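Local coordinates for group B streptococcal R4 surface protein (Streptococcus agalactiae, PDB 6S5Y) that is anchored to the bacterial cell wall as a surface protein built from tandem immunoglobulin-like Rib domains, a domain type implicated in infection, at residues A[10-15]-A[35-40]; A[18-23]-A[80-85]; A[93-98]-A[152-157]; A[104-109]-A[120-125]. All coordinates share one frame; numbering follows the deposited sequence.

Interaction 1 of 4, residues A[10-15]-A[35-40]; sequences NDPAGK and PDLPKG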
loop_
_atom_site.group_PDB
_atom_site.type_symbol
_atom_site.label_atom_id
_atom_site.label_comp_id
_atom_site.label_asym_id
_atom_site.label_seq_id
_atom_site.Cartn_x
_atom_site.Cartn_y
_atom_site.Cartn_z
ATOM N N ASN A 10 -14.949 -14.261 -32.830
ATOM C CA ASN A 10 -14.903 -13.275 -31.762
ATOM C C ASN A 10 -13.492 -12.923 -31.279
ATOM O O ASN A 10 -12.542 -13.684 -31.486
ATOM C CB ASN A 10 -15.718 -13.778 -30.559
ATOM C CG ASN A 10 -17.176 -14.087 -30.810
ATOM O OD1 ASN A 10 -18.076 -13.253 -30.579
ATOM N ND2 ASN A 10 -17.442 -15.317 -31.244
ATOM N N ASP A 11 -13.387 -11.766 -30.592
ATOM C CA ASP A 11 -12.184 -11.288 -29.936
ATOM C C ASP A 11 -12.582 -10.700 -28.564
ATOM O O ASP A 11 -13.271 -9.678 -28.506
ATOM C CB ASP A 11 -11.375 -10.312 -30.809
ATOM C CG ASP A 11 -10.027 -9.879 -30.225
ATOM O OD1 ASP A 11 -10.025 -9.188 -29.186
ATOM O OD2 ASP A 11 -8.979 -10.198 -30.836
ATOM N N PRO A 12 -12.227 -11.377 -27.451
ATOM C CA PRO A 12 -12.566 -10.828 -26.132
ATOM C C PRO A 12 -11.662 -9.647 -25.782
ATOM O O PRO A 12 -10.521 -9.578 -26.251
ATOM C CB PRO A 12 -12.388 -12.015 -25.178
ATOM C CG PRO A 12 -11.754 -13.093 -25.967
ATOM C CD PRO A 12 -11.414 -12.600 -27.327
ATOM N N ALA A 13 -12.198 -8.700 -24.988
ATOM C CA ALA A 13 -11.514 -7.475 -24.589
ATOM C C ALA A 13 -11.069 -7.472 -23.129
ATOM O O ALA A 13 -11.871 -7.716 -22.227
ATOM C CB ALA A 13 -12.400 -6.275 -24.869
ATOM N N GLY A 14 -9.791 -7.166 -22.929
ATOM C CA GLY A 14 -9.174 -7.062 -21.614
ATOM C C GLY A 14 -9.652 -5.838 -20.870
ATOM O O GLY A 14 -9.945 -4.805 -21.480
ATOM N N LYS A 15 -9.757 -5.960 -19.552
ATOM C CA LYS A 15 -10.226 -4.904 -18.662
ATOM C C LYS A 15 -9.480 -5.029 -17.343
ATOM O O LYS A 15 -9.370 -6.132 -16.797
ATOM C CB LYS A 15 -11.745 -5.044 -18.447
ATOM C CG LYS A 15 -12.425 -3.862 -17.771
ATOM C CD LYS A 15 -13.948 -3.876 -17.976
ATOM C CE LYS A 15 -14.677 -4.855 -17.084
ATOM N NZ LYS A 15 -16.129 -4.927 -17.388
ATOM N N PRO A 35 -20.930 -9.567 -23.327
ATOM C CA PRO A 35 -22.179 -9.775 -24.090
ATOM C C PRO A 35 -22.004 -9.898 -25.612
ATOM O O PRO A 35 -22.859 -10.503 -26.262
ATOM C CB PRO A 35 -23.014 -8.545 -23.723
ATOM C CG PRO A 35 -22.010 -7.504 -23.464
ATOM C CD PRO A 35 -20.929 -8.226 -22.712
ATOM N N ASP A 36 -20.906 -9.317 -26.173
ATOM C CA ASP A 36 -20.569 -9.394 -27.602
ATOM C C ASP A 36 -20.196 -10.824 -27.978
ATOM O O ASP A 36 -20.453 -11.257 -29.109
ATOM C CB ASP A 36 -19.402 -8.455 -27.946
ATOM C CG ASP A 36 -19.774 -7.003 -28.102
ATOM O OD1 ASP A 36 -20.968 -6.718 -28.343
ATOM O OD2 ASP A 36 -18.869 -6.149 -28.006
ATOM N N LEU A 37 -19.591 -11.547 -27.016
ATOM C CA LEU A 37 -19.185 -12.936 -27.144
ATOM C C LEU A 37 -20.444 -13.840 -27.144
ATOM O O LEU A 37 -21.505 -13.390 -26.712
ATOM C CB LEU A 37 -18.216 -13.320 -25.998
ATOM C CG LEU A 37 -16.940 -12.472 -25.780
ATOM C CD1 LEU A 37 -16.129 -13.034 -24.651
ATOM C CD2 LEU A 37 -16.065 -12.400 -27.030
ATOM N N PRO A 38 -20.374 -15.090 -27.644
ATOM C CA PRO A 38 -21.580 -15.939 -27.674
ATOM C C PRO A 38 -22.133 -16.297 -26.305
ATOM O O PRO A 38 -21.380 -16.322 -25.344
ATOM C CB PRO A 38 -21.105 -17.204 -28.398
ATOM C CG PRO A 38 -19.878 -16.795 -29.117
ATOM C CD PRO A 38 -19.224 -15.778 -28.255
ATOM N N LYS A 39 -23.444 -16.583 -26.221
ATOM C CA LYS A 39 -24.075 -17.013 -24.974
ATOM C C LYS A 39 -23.529 -18.402 -24.645
ATOM O O LYS A 39 -23.346 -19.206 -25.543
ATOM C CB LYS A 39 -25.619 -16.989 -25.067
ATOM C CG LYS A 39 -26.203 -15.566 -25.023
ATOM C CD LYS A 39 -27.540 -15.416 -24.290
ATOM C CE LYS A 39 -27.967 -13.956 -24.295
ATOM N NZ LYS A 39 -28.768 -13.553 -23.089
ATOM N N GLY A 40 -23.159 -18.622 -23.392
ATOM C CA GLY A 40 -22.574 -19.884 -22.959
ATOM C C GLY A 40 -21.069 -19.830 -22.796
ATOM O O GLY A 40 -20.478 -20.755 -22.234
#
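The carboxamide of N10 lies against P38, and its nitrogen ND2 also donates a hydrogen bond to the backbone oxygen of D6 in the short helix 6-9 just before it. ND2 sits 3.5 Å from P38 CD, with P38 CG almost as near, so a polar group secured from its own side of the chain rests on the proline ring. The two side chains approach from opposite directions. On the other branch of the amide, N10 OD1 reaches to 3.6 Å from L37 CA. It also comes within 3.4 Å of D36 O, but both atoms are acceptors and no bond joins them.

With CG anti to the carbonyl carbon (chi1 -58°), N10 brings its amide up to P38. Its CB packs separately on the leucine, where N10 CB and L37 CD2 are 3.8 Å apart. Both leucine methyls share the apolar half of the contact: L37 CD1 meets P12 CB at 3.9 Å, and L37 CD2 sits between N10 CB and P12 CA. The fork of the leucine thus bridges N10 and P12. Both P12 and L37 are buried and also reach V63 and Y65, while D11 directs its CB away from 35-40. N33 holds the first segment from the side, taking A13 N on OD1 and giving ND2 to D11 O.

With only 203 Å² buried, this is van der Waals packing, part apolar and part amide on proline, between two irregular loops that meet beside V63 of strand 55-64 and Y65 in the immunoglobulin-like, E-set Rib domain.

Interaction 2 of 4, residues A[18-23]-A[80-85]; sequences QVNVGE and VDPRTD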
loop_
_atom_site.group_PDB
_atom_site.type_symbol
_atom_site.label_atom_id
_atom_site.label_comp_id
_atom_site.label_asym_id
_atom_site.label_seq_id
_atom_site.Cartn_x
_atom_site.Cartn_y
_atom_site.Cartn_z
ATOM N N GLN A 18 -9.734 -3.612 -9.889
ATOM C CA GLN A 18 -9.067 -3.295 -8.629
ATOM C C GLN A 18 -9.699 -4.043 -7.464
ATOM O O GLN A 18 -10.920 -4.049 -7.339
ATOM C CB GLN A 18 -9.081 -1.783 -8.375
ATOM C CG GLN A 18 -8.027 -1.327 -7.368
ATOM C CD GLN A 18 -8.195 0.129 -7.023
ATOM O OE1 GLN A 18 -7.593 1.013 -7.646
ATOM N NE2 GLN A 18 -9.028 0.412 -6.031
ATOM N N VAL A 19 -8.863 -4.678 -6.620
ATOM C CA VAL A 19 -9.277 -5.464 -5.442
ATOM C C VAL A 19 -8.395 -5.150 -4.208
ATOM O O VAL A 19 -7.337 -4.527 -4.355
ATOM C CB VAL A 19 -9.366 -7.009 -5.722
ATOM C CG1 VAL A 19 -10.481 -7.354 -6.707
ATOM C CG2 VAL A 19 -8.028 -7.598 -6.176
ATOM N N ASN A 20 -8.830 -5.577 -3.001
ATOM C CA ASN A 20 -8.045 -5.367 -1.775
ATOM C C ASN A 20 -7.142 -6.553 -1.494
ATOM O O ASN A 20 -7.299 -7.613 -2.102
ATOM C CB ASN A 20 -8.928 -5.097 -0.534
ATOM C CG ASN A 20 -9.612 -3.751 -0.451
ATOM O OD1 ASN A 20 -9.435 -2.847 -1.287
ATOM N ND2 ASN A 20 -10.424 -3.597 0.588
ATOM N N VAL A 21 -6.208 -6.374 -0.556
ATOM C CA VAL A 21 -5.322 -7.447 -0.126
ATOM C C VAL A 21 -6.194 -8.523 0.556
ATOM O O VAL A 21 -6.978 -8.222 1.460
ATOM C CB VAL A 21 -4.165 -6.938 0.777
ATOM C CG1 VAL A 21 -3.353 -8.092 1.367
ATOM C CG2 VAL A 21 -3.252 -5.985 0.009
ATOM N N GLY A 22 -6.093 -9.746 0.048
ATOM C CA GLY A 22 -6.852 -10.883 0.553
ATOM C C GLY A 22 -8.130 -11.153 -0.209
ATOM O O GLY A 22 -8.702 -12.236 -0.069
ATOM N N GLU A 23 -8.602 -10.169 -1.005
ATOM C CA GLU A 23 -9.814 -10.314 -1.819
ATOM C C GLU A 23 -9.498 -11.128 -3.056
ATOM O O GLU A 23 -8.418 -10.975 -3.611
ATOM C CB GLU A 23 -10.410 -8.951 -2.207
ATOM C CG GLU A 23 -11.015 -8.217 -1.018
ATOM C CD GLU A 23 -11.813 -6.948 -1.268
ATOM O OE1 GLU A 23 -11.929 -6.516 -2.439
ATOM O OE2 GLU A 23 -12.312 -6.372 -0.273
ATOM N N VAL A 80 -4.634 -3.500 -3.816
ATOM C CA VAL A 80 -4.329 -2.375 -2.924
ATOM C C VAL A 80 -4.517 -2.747 -1.446
ATOM O O VAL A 80 -5.366 -3.587 -1.126
ATOM C CB VAL A 80 -5.088 -1.076 -3.307
ATOM C CG1 VAL A 80 -4.703 -0.599 -4.708
ATOM C CG2 VAL A 80 -6.601 -1.230 -3.189
ATOM N N ASP A 81 -3.715 -2.135 -0.547
ATOM C CA ASP A 81 -3.817 -2.374 0.892
ATOM C C ASP A 81 -4.752 -1.315 1.431
ATOM O O ASP A 81 -4.438 -0.136 1.290
ATOM C CB ASP A 81 -2.433 -2.321 1.594
ATOM C CG ASP A 81 -2.343 -3.018 2.953
ATOM O OD1 ASP A 81 -3.383 -3.153 3.630
ATOM O OD2 ASP A 81 -1.227 -3.413 3.342
ATOM N N PRO A 82 -5.936 -1.680 1.983
ATOM C CA PRO A 82 -6.829 -0.642 2.545
ATOM C C PRO A 82 -6.245 0.049 3.801
ATOM O O PRO A 82 -6.508 1.231 4.038
ATOM C CB PRO A 82 -8.120 -1.407 2.849
ATOM C CG PRO A 82 -7.697 -2.811 3.052
ATOM C CD PRO A 82 -6.474 -3.038 2.208
ATOM N N ARG A 83 -5.378 -0.665 4.552
ATOM C CA ARG A 83 -4.706 -0.138 5.741
ATOM C C ARG A 83 -3.418 0.612 5.356
ATOM O O ARG A 83 -2.558 0.049 4.680
ATOM C CB ARG A 83 -4.423 -1.259 6.758
ATOM C CG ARG A 83 -5.594 -2.244 6.949
ATOM C CD ARG A 83 -5.551 -3.022 8.255
ATOM N NE ARG A 83 -4.243 -3.633 8.511
ATOM C CZ ARG A 83 -3.470 -3.336 9.549
ATOM N NH1 ARG A 83 -3.878 -2.462 10.464
ATOM N NH2 ARG A 83 -2.292 -3.928 9.697
ATOM N N THR A 84 -3.302 1.890 5.794
ATOM C CA THR A 84 -2.180 2.814 5.526
ATOM C C THR A 84 -0.959 2.422 6.374
ATOM O O THR A 84 -1.102 1.597 7.277
ATOM C CB THR A 84 -2.604 4.286 5.819
ATOM O OG1 THR A 84 -2.764 4.473 7.228
ATOM C CG2 THR A 84 -3.872 4.713 5.098
ATOM N N ASP A 85 0.227 3.023 6.120
ATOM C CA ASP A 85 1.419 2.728 6.924
ATOM C C ASP A 85 1.242 3.176 8.382
ATOM O O ASP A 85 1.772 2.525 9.285
ATOM C CB ASP A 85 2.685 3.335 6.311
ATOM C CG ASP A 85 3.189 2.670 5.037
ATOM O OD1 ASP A 85 2.929 1.464 4.852
ATOM O OD2 ASP A 85 3.870 3.346 4.244
#
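N20 and V80 face each other as partners in a parallel bridge, with their side chains on the same face of the sheet and set obliquely to one another. N20 OD1 approaches V80 CG2 at 3.8 Å, while N20 ND2, on the other branch of the amide, lies 3.8 Å from P82 CG. The asparagine side chain thus spans the step from the valine to the proline ring. Q18, two residues earlier, reaches the same valine at about a right angle: its CG stands anti to the backbone N (chi1 -160°) and the chain runs out straight, so that Q18 NE2 arrives 4.1 Å from V80 CG2. V21 CG2 packs on the neighbouring backbone, 3.4 Å from V80 O and 3.8 Å from D81 CA.

The backbones themselves are joined unequally. V80 N donates to V19 O over 2.9 Å and fairly straight (161°), whereas V21 N reaches V80 O at 3.0 Å but bent to 127°, a weak bond. V80 O is also approached by the CA-H of N20. The pairing ends where N20 to E23 form a type II beta turn with G22 at its third position.

D81 OD2 forms a salt bridge with K88, beyond the contact, as the chain leads on to helix 85-88. One sound bond followed by a weak last one, edged by polar and apolar side chains at the surface, implies that the parallel pairing runs out here, between strand 70-80 and helix 85-88.

Interaction 3 of 4, residues A[93-98]-A[152-157]; sequences GKDQQV and VDVTVK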
loop_
_atom_site.group_PDB
_atom_site.type_symbol
_atom_site.label_atom_id
_atom_site.label_comp_id
_atom_site.label_asym_id
_atom_site.label_seq_id
_atom_site.Cartn_x
_atom_site.Cartn_y
_atom_site.Cartn_z
ATOM N N GLY A 93 7.741 6.387 21.062
ATOM C CA GLY A 93 8.311 7.651 21.477
ATOM C C GLY A 93 9.257 7.502 22.648
ATOM O O GLY A 93 9.050 6.662 23.526
ATOM N N LYS A 94 10.324 8.283 22.627
ATOM C CA LYS A 94 11.305 8.299 23.684
ATOM C C LYS A 94 11.499 9.721 24.185
ATOM O O LYS A 94 11.629 10.654 23.391
ATOM C CB LYS A 94 12.640 7.709 23.215
ATOM C CG LYS A 94 12.656 6.178 23.203
ATOM C CD LYS A 94 14.093 5.613 23.257
ATOM C CE LYS A 94 14.628 5.419 24.662
ATOM N NZ LYS A 94 16.075 5.073 24.668
ATOM N N ASP A 95 11.480 9.886 25.511
ATOM C CA ASP A 95 11.737 11.181 26.119
ATOM C C ASP A 95 13.254 11.311 26.107
ATOM O O ASP A 95 13.946 10.351 26.449
ATOM C CB ASP A 95 11.192 11.260 27.560
ATOM C CG ASP A 95 9.675 11.216 27.705
ATOM O OD1 ASP A 95 8.963 11.538 26.719
ATOM O OD2 ASP A 95 9.200 10.881 28.804
ATOM N N GLN A 96 13.772 12.419 25.590
ATOM C CA GLN A 96 15.214 12.600 25.518
ATOM C C GLN A 96 15.649 13.761 26.388
ATOM O O GLN A 96 14.855 14.677 26.621
ATOM C CB GLN A 96 15.699 12.732 24.062
ATOM C CG GLN A 96 15.140 13.929 23.310
ATOM C CD GLN A 96 15.856 14.188 22.011
ATOM O OE1 GLN A 96 17.090 14.266 21.944
ATOM N NE2 GLN A 96 15.085 14.353 20.945
ATOM N N GLN A 97 16.894 13.703 26.898
ATOM C CA GLN A 97 17.465 14.736 27.737
ATOM C C GLN A 97 18.586 15.456 27.006
ATOM O O GLN A 97 19.444 14.820 26.391
ATOM C CB GLN A 97 17.969 14.152 29.060
ATOM C CG GLN A 97 18.129 15.205 30.144
ATOM C CD GLN A 97 18.977 14.722 31.295
ATOM O OE1 GLN A 97 20.179 14.996 31.378
ATOM N NE2 GLN A 97 18.365 14.002 32.218
ATOM N N VAL A 98 18.556 16.787 27.062
ATOM C CA VAL A 98 19.547 17.682 26.456
ATOM C C VAL A 98 19.963 18.770 27.460
ATOM O O VAL A 98 19.274 18.991 28.457
ATOM C CB VAL A 98 19.074 18.297 25.104
ATOM C CG1 VAL A 98 18.885 17.226 24.032
ATOM C CG2 VAL A 98 17.818 19.157 25.265
ATOM N N VAL A 152 3.398 11.604 17.597
ATOM C CA VAL A 152 3.838 11.102 18.905
ATOM C C VAL A 152 4.067 12.271 19.862
ATOM O O VAL A 152 4.765 13.211 19.509
ATOM C CB VAL A 152 5.123 10.220 18.772
ATOM C CG1 VAL A 152 5.590 9.688 20.124
ATOM C CG2 VAL A 152 4.902 9.067 17.810
ATOM N N ASP A 153 3.504 12.190 21.075
ATOM C CA ASP A 153 3.693 13.178 22.136
ATOM C C ASP A 153 4.865 12.727 23.011
ATOM O O ASP A 153 4.832 11.629 23.568
ATOM C CB ASP A 153 2.412 13.336 22.978
ATOM C CG ASP A 153 1.389 14.283 22.385
ATOM O OD1 ASP A 153 0.528 13.820 21.622
ATOM O OD2 ASP A 153 1.441 15.491 22.704
ATOM N N VAL A 154 5.915 13.554 23.093
ATOM C CA VAL A 154 7.125 13.292 23.890
ATOM C C VAL A 154 7.469 14.482 24.789
ATOM O O VAL A 154 6.869 15.550 24.650
ATOM C CB VAL A 154 8.346 12.865 23.026
ATOM C CG1 VAL A 154 8.088 11.544 22.311
ATOM C CG2 VAL A 154 8.752 13.951 22.023
ATOM N N THR A 155 8.444 14.287 25.700
ATOM C CA THR A 155 8.972 15.304 26.602
ATOM C C THR A 155 10.481 15.449 26.350
ATOM O O THR A 155 11.204 14.459 26.340
ATOM C CB THR A 155 8.628 14.978 28.090
ATOM O OG1 THR A 155 7.281 15.352 28.364
ATOM C CG2 THR A 155 9.533 15.694 29.087
ATOM N N VAL A 156 10.952 16.685 26.179
ATOM C CA VAL A 156 12.371 16.936 26.032
ATOM C C VAL A 156 12.770 17.557 27.357
ATOM O O VAL A 156 12.311 18.654 27.675
ATOM C CB VAL A 156 12.722 17.833 24.812
ATOM C CG1 VAL A 156 14.195 18.228 24.816
ATOM C CG2 VAL A 156 12.365 17.142 23.499
ATOM N N LYS A 157 13.566 16.832 28.154
ATOM C CA LYS A 157 14.045 17.325 29.446
ATOM C C LYS A 157 15.304 18.169 29.224
ATOM O O LYS A 157 16.303 17.667 28.704
ATOM C CB LYS A 157 14.311 16.161 30.420
ATOM C CG LYS A 157 14.592 16.610 31.857
ATOM C CD LYS A 157 14.959 15.439 32.756
ATOM C CE LYS A 157 15.106 15.858 34.194
ATOM N NZ LYS A 157 15.463 14.709 35.069
#
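V98 and V156, both buried, make the tight side of this contact, with V98 CG2 and V156 CG1 meeting at 3.8 Å. V154, buried as well, rests its CG1 3.8 Å from K94 O. The other side is exposed: Q97 and K157 run outward side by side, both with CG anti to the backbone N, and Q97 NE2 lies alongside the lysine chain, 3.7 Å from K157 CD. G93, also exposed, sets its CA 3.7 Å from V152 CG1.

Between the two sides the parallel strands are stitched in an uneven ladder. V98 N to K157 O (2.9 Å, 168°) and K157 N to Q96 O (2.9 Å) are sound, but Q96 N to T155 O is weak. One residue earlier a side chain replaces the main chain: D95 OD1 accepts T155 N at 3.0 Å, approached 51° out of the carboxylate plane. The aspartate thus extends the pairing back beyond the start of the regular strand.

Strand 96-99 is an outermost strand of its sheet. Strand 149-159 lies between it and the antiparallel strand 134-143, where V154 packs on A138 and V140, while Q96 NE2 turns to K105 O in the following loop.

Interaction 4 of 4, residues A[104-109]-A[120-125]; sequences PKAEDS and TTVAFE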
loop_
_atom_site.group_PDB
_atom_site.type_symbol
_atom_site.label_atom_id
_atom_site.label_comp_id
_atom_site.label_asym_id
_atom_site.label_seq_id
_atom_site.Cartn_x
_atom_site.Cartn_y
_atom_site.Cartn_z
ATOM N N PRO A 104 17.473 19.591 20.033
ATOM C CA PRO A 104 17.125 18.161 19.998
ATOM C C PRO A 104 16.715 17.675 18.611
ATOM O O PRO A 104 16.030 18.384 17.866
ATOM C CB PRO A 104 16.001 18.030 21.030
ATOM C CG PRO A 104 15.439 19.398 21.177
ATOM C CD PRO A 104 16.360 20.411 20.556
ATOM N N LYS A 105 17.151 16.449 18.269
ATOM C CA LYS A 105 16.845 15.780 17.010
ATOM C C LYS A 105 15.615 14.899 17.235
ATOM O O LYS A 105 15.566 14.173 18.236
ATOM C CB LYS A 105 18.019 14.899 16.551
ATOM C CG LYS A 105 19.246 15.663 16.066
ATOM C CD LYS A 105 20.400 14.715 15.728
ATOM C CE LYS A 105 21.745 15.412 15.682
ATOM N NZ LYS A 105 22.844 14.484 15.291
ATOM N N ALA A 106 14.626 14.959 16.316
ATOM C CA ALA A 106 13.396 14.166 16.409
ATOM C C ALA A 106 13.680 12.678 16.361
ATOM O O ALA A 106 12.957 11.903 16.988
ATOM C CB ALA A 106 12.437 14.545 15.305
ATOM N N GLU A 107 14.764 12.289 15.639
ATOM C CA GLU A 107 15.263 10.917 15.476
ATOM C C GLU A 107 15.533 10.291 16.843
ATOM O O GLU A 107 15.116 9.156 17.097
ATOM C CB GLU A 107 16.554 10.910 14.633
ATOM C CG GLU A 107 16.330 11.037 13.132
ATOM C CD GLU A 107 15.974 12.413 12.594
ATOM O OE1 GLU A 107 16.286 13.438 13.253
ATOM O OE2 GLU A 107 15.382 12.458 11.490
ATOM N N ASP A 108 16.179 11.068 17.728
ATOM C CA ASP A 108 16.518 10.697 19.101
ATOM C C ASP A 108 15.293 10.719 20.046
ATOM O O ASP A 108 15.403 10.325 21.210
ATOM C CB ASP A 108 17.674 11.575 19.619
ATOM C CG ASP A 108 18.918 11.552 18.735
ATOM O OD1 ASP A 108 19.384 10.440 18.382
ATOM O OD2 ASP A 108 19.433 12.643 18.410
ATOM N N SER A 109 14.119 11.136 19.527
ATOM C CA SER A 109 12.871 11.135 20.287
ATOM C C SER A 109 11.921 9.985 19.861
ATOM O O SER A 109 10.806 9.907 20.377
ATOM C CB SER A 109 12.193 12.500 20.235
ATOM O OG SER A 109 11.975 12.978 21.551
ATOM N N THR A 120 10.647 6.356 5.982
ATOM C CA THR A 120 9.856 7.099 6.968
ATOM C C THR A 120 10.732 8.213 7.556
ATOM O O THR A 120 11.918 7.986 7.806
ATOM C CB THR A 120 9.342 6.138 8.059
ATOM O OG1 THR A 120 8.654 5.050 7.439
ATOM C CG2 THR A 120 8.419 6.813 9.062
ATOM N N THR A 121 10.164 9.419 7.732
ATOM C CA THR A 121 10.894 10.573 8.285
ATOM C C THR A 121 10.231 11.118 9.534
ATOM O O THR A 121 9.002 11.117 9.628
ATOM C CB THR A 121 11.080 11.694 7.250
ATOM O OG1 THR A 121 9.798 12.152 6.812
ATOM C CG2 THR A 121 11.962 11.283 6.091
ATOM N N VAL A 122 11.057 11.654 10.456
ATOM C CA VAL A 122 10.614 12.198 11.737
ATOM C C VAL A 122 11.103 13.637 11.967
ATOM O O VAL A 122 12.300 13.922 11.829
ATOM C CB VAL A 122 10.955 11.264 12.935
ATOM C CG1 VAL A 122 9.999 10.083 12.998
ATOM C CG2 VAL A 122 12.402 10.784 12.889
ATOM N N ALA A 123 10.164 14.537 12.337
ATOM C CA ALA A 123 10.441 15.952 12.619
ATOM C C ALA A 123 9.541 16.466 13.739
ATOM O O ALA A 123 8.447 15.948 13.924
ATOM C CB ALA A 123 10.234 16.784 11.368
ATOM N N PHE A 124 9.986 17.469 14.482
ATOM C CA PHE A 124 9.163 18.033 15.541
ATOM C C PHE A 124 8.162 18.965 14.907
ATOM O O PHE A 124 8.515 19.679 13.979
ATOM C CB PHE A 124 10.020 18.791 16.573
ATOM C CG PHE A 124 10.805 17.927 17.527
ATOM C CD1 PHE A 124 10.161 17.199 18.524
ATOM C CD2 PHE A 124 12.190 17.885 17.469
ATOM C CE1 PHE A 124 10.888 16.410 19.418
ATOM C CE2 PHE A 124 12.916 17.105 18.372
ATOM C CZ PHE A 124 12.262 16.364 19.334
ATOM N N GLU A 125 6.917 18.958 15.390
ATOM C CA GLU A 125 5.846 19.821 14.876
ATOM C C GLU A 125 6.246 21.294 15.045
ATOM O O GLU A 125 6.112 22.102 14.135
ATOM C CB GLU A 125 4.518 19.523 15.611
ATOM C CG GLU A 125 3.357 20.399 15.163
ATOM C CD GLU A 125 2.042 20.208 15.888
ATOM O OE1 GLU A 125 2.047 20.104 17.138
ATOM O OE2 GLU A 125 0.996 20.196 15.201
#
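F124 sets CG anti to the carbonyl carbon (chi1 -75°), which swings its ring toward 104-109, while E107 bends at chi2 (76°) and folds its carboxylate back toward V122. The ring receives A106 CB over one face, 4.2 Å from its centroid and 20° off the normal, a CH-pi contact offset toward the rim. P104 O comes in at the edge of the same ring, near its plane, 3.4 Å from F124 CE2. S109 CB approaches the ring obliquely, 4.0 Å from F124 CZ.

The alanine methyl also presses on the strand itself, with A106 CB 3.5 Å from V122 O and 3.6 Å from A123 CA. Beside it E107 lies obliquely over V122, with E107 OE2 3.7 Å from V122 CG2. E107 OE2 and V122 O are both acceptors and form no bond, so the contact rests on packing. S109 N bonds A106 O at 2.9 Å in the short 3-10 turn, which brings A106 and S109 both to the F124 ring.

Strand 121-124 is an outermost strand, bonded through T121 and A123 to strand 134-143, whose V140 the phenylalanine also touches. From the loop, S109 hydrogen-bonds K94, ahead of strand 96-99, and packs on V154 of strand 149-159.

In the fold
Interaction 1 lies in the first Rib domain, 3 and 4 in the second, and interaction 2 joins the first domain's first strand to the segment leading to helix 85-88. Interactions 2 and 3 use equivalent elements, the first strand paired parallel to the last, but interaction 2 is a surface contact where the pairing ends while interaction 3 has a longer ladder and buried valines on one side. Interactions 1 and 4 form no hydrogen bonds across; loops pack by van der Waals and CH-pi contacts on a partner loop or an outer strand, partly buried. Interactions 3 and 4 touch, with centres 10 Å apart, K94 and Q96 bonding S109 and K105. The centres of interactions 1 and 3 stand 63 Å apart.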